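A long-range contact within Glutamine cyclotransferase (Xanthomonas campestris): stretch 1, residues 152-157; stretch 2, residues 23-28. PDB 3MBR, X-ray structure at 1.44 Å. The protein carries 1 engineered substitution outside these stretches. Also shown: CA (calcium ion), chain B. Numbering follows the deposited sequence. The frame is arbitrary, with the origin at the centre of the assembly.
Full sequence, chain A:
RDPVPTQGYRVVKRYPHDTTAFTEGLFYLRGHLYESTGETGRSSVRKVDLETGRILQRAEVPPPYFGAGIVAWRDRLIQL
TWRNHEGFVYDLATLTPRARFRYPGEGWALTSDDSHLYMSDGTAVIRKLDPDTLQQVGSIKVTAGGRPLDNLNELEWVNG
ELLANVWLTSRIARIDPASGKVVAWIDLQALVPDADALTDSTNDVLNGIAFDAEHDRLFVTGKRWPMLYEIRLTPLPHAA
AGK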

# COMPACT_ATOMS: atom_id res chain seq x y z
N LEU A 152 -8.08 4.38 -4.67
CA LEU A 152 -7.37 3.19 -4.12
C LEU A 152 -6.09 3.60 -3.43
O LEU A 152 -5.10 4.04 -4.13
CB LEU A 152 -7.11 2.24 -5.22
CG LEU A 152 -8.31 1.73 -5.99
CD1 LEU A 152 -8.00 0.80 -7.15
CD2 LEU A 152 -9.50 1.10 -5.15
N ASN A 153 -6.11 3.81 -2.12
CA ASN A 153 -5.05 4.59 -1.48
C ASN A 153 -3.88 3.59 -1.11
O ASN A 153 -2.80 4.07 -0.63
CB ASN A 153 -5.51 5.40 -0.18
CG ASN A 153 -5.77 4.47 1.05
OD1 ASN A 153 -5.95 3.31 0.90
ND2 ASN A 153 -5.80 5.00 2.23
N GLU A 154 -4.04 2.24 -1.28
CA GLU A 154 -2.90 1.34 -1.02
C GLU A 154 -3.07 0.07 -1.80
O GLU A 154 -4.22 -0.40 -1.99
CB GLU A 154 -2.87 1.05 0.51
CG GLU A 154 -1.88 -0.04 0.99
CD GLU A 154 -0.38 0.15 0.74
OE1 GLU A 154 0.44 -0.57 1.37
OE2 GLU A 154 -0.03 0.94 -0.20
N LEU A 155 -1.94 -0.49 -2.24
CA LEU A 155 -1.95 -1.74 -3.03
C LEU A 155 -1.02 -2.77 -2.41
O LEU A 155 -0.01 -2.39 -1.71
CB LEU A 155 -1.35 -1.46 -4.43
CG LEU A 155 -2.19 -0.49 -5.31
CD1 LEU A 155 -1.47 -0.30 -6.66
CD2 LEU A 155 -3.60 -0.95 -5.53
N GLU A 156 -1.29 -4.04 -2.70
CA GLU A 156 -0.32 -5.06 -2.35
C GLU A 156 -0.59 -6.26 -3.26
O GLU A 156 -1.75 -6.71 -3.38
CB GLU A 156 -0.49 -5.47 -0.89
CG GLU A 156 0.61 -6.45 -0.42
CD GLU A 156 2.01 -5.86 -0.43
OE1 GLU A 156 2.92 -6.66 -0.11
OE2 GLU A 156 2.20 -4.63 -0.65
N TRP A 157 0.44 -6.83 -3.85
CA TRP A 157 0.33 -8.02 -4.66
C TRP A 157 0.34 -9.24 -3.80
O TRP A 157 1.29 -9.40 -3.00
CB TRP A 157 1.51 -8.11 -5.65
CG TRP A 157 1.27 -9.12 -6.71
CD1 TRP A 157 1.67 -10.42 -6.69
CD2 TRP A 157 0.55 -8.92 -7.90
NE1 TRP A 157 1.26 -11.07 -7.88
CE2 TRP A 157 0.56 -10.16 -8.62
CE3 TRP A 157 -0.09 -7.82 -8.47
CZ2 TRP A 157 0.01 -10.30 -9.90
CZ3 TRP A 157 -0.67 -7.98 -9.78
CH2 TRP A 157 -0.61 -9.21 -10.44
CA CA B . 1.63 -2.42 0.20
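Stretch 2, residues 23-28: TEGLFY

A calcium ion, rather than a ladder of backbone hydrogen bonds, joins these two stretches, whose touching residues are at least 128 positions apart in the sequence. Stretch 2 offers it one backbone oxygen, Leu26 O, 2.3 Å from the calcium ion; stretch 1 offers three ligands, Glu154 OE1 at 2.5 Å, Leu155 O at 2.5 Å and Glu156 OE2 at 2.4 Å from the calcium ion. Water 2, 2.4 Å from the ion, and one atom from elsewhere in the structure are also bound. Stretch 2 turns a corner at Glu24 and then runs extended from Gly25 to Tyr28, its N-to-C direction only 10° from that of stretch 1, which is extended from Glu154 to Trp157, so the two are nearly parallel. Their axes come no closer than 7.3 Å, leaving room for glutamate side chains and metal between the backbones. In register, Glu154 CA lies 6.1 Å from Gly25 CA, and Glu156 CA lies 7.7 Å from Phe27 CA. The CA-to-CB bond of Glu154 points toward stretch 2, and the side chain, with chi1 t and chi2 p, brings OE2 to 3.7 Å from Gly25 CA, where glycine presents no side chain. Its OE1 accepts a weak hydrogen bond from Leu26 N (3.1 Å, 134°), while OE2 accepts another weak one from Leu155 N, also 3.1 Å away, within its own strand. Leu26 O and Glu154 OE1 approach to 3.3 Å without a hydrogen bond, as two oxygens sharing the cation. The CA-to-CB bond of Glu156 points sideways, but the end of its side chain comes nearer, placing OE2 3.7 Å from Leu26 O and 4.5 Å from Phe27 CB; the end of the Phe27 side chain leads away. Farther along, water 1 links the strands, accepting from Tyr28 N at 2.9 Å and lying 2.6 Å from Glu156 OE1. The direct contact is small, burying 169 Å² over both sides.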

# COMPACT_ATOMS: atom_id res chain seq x y z
N THR A 23 0.81 6.66 7.96
CA THR A 23 1.10 5.66 6.92
C THR A 23 0.59 6.08 5.54
O THR A 23 -0.57 6.42 5.39
CB THR A 23 0.40 4.35 7.29
OG1 THR A 23 0.73 4.07 8.67
CG2 THR A 23 0.80 3.24 6.39
N GLU A 24 1.49 5.98 4.55
CA GLU A 24 1.14 6.22 3.15
C GLU A 24 1.41 5.03 2.31
O GLU A 24 1.15 5.07 1.10
CB GLU A 24 1.91 7.45 2.63
CG GLU A 24 1.41 8.77 3.20
CD GLU A 24 -0.05 9.27 2.86
OE1 GLU A 24 -0.77 8.71 2.14
OE2 GLU A 24 -0.45 10.37 3.40
N GLY A 25 1.96 3.95 2.84
CA GLY A 25 2.24 2.72 2.06
C GLY A 25 3.05 1.79 2.91
O GLY A 25 3.71 2.25 3.90
N LEU A 26 3.02 0.51 2.59
CA LEU A 26 3.70 -0.47 3.45
C LEU A 26 4.10 -1.68 2.61
O LEU A 26 3.34 -2.08 1.70
CB LEU A 26 2.68 -0.94 4.53
CG LEU A 26 3.22 -1.77 5.70
CD1 LEU A 26 3.97 -0.93 6.70
CD2 LEU A 26 2.02 -2.48 6.38
N PHE A 27 5.28 -2.24 2.92
CA PHE A 27 5.59 -3.57 2.32
C PHE A 27 6.43 -4.35 3.28
O PHE A 27 6.91 -3.76 4.31
CB PHE A 27 6.21 -3.47 0.92
CG PHE A 27 7.56 -2.83 0.87
CD1 PHE A 27 8.71 -3.56 1.19
CD2 PHE A 27 7.72 -1.50 0.42
CE1 PHE A 27 10.04 -2.98 1.09
CE2 PHE A 27 9.05 -0.93 0.34
CZ PHE A 27 10.18 -1.68 0.65
N TYR A 28 6.64 -5.60 3.06
CA TYR A 28 7.42 -6.43 3.96
C TYR A 28 8.57 -7.01 3.13
O TYR A 28 8.42 -7.46 1.97
CB TYR A 28 6.54 -7.59 4.43
CG TYR A 28 7.24 -8.64 5.25
CD1 TYR A 28 7.96 -9.63 4.63
CD2 TYR A 28 7.24 -8.58 6.61
CE1 TYR A 28 8.64 -10.63 5.33
CE2 TYR A 28 7.91 -9.60 7.35
CZ TYR A 28 8.59 -10.59 6.67
OH TYR A 28 9.22 -11.61 7.39
O HOH W 1 5.31 -6.92 0.84
O HOH W 2 3.23 -1.48 -1.36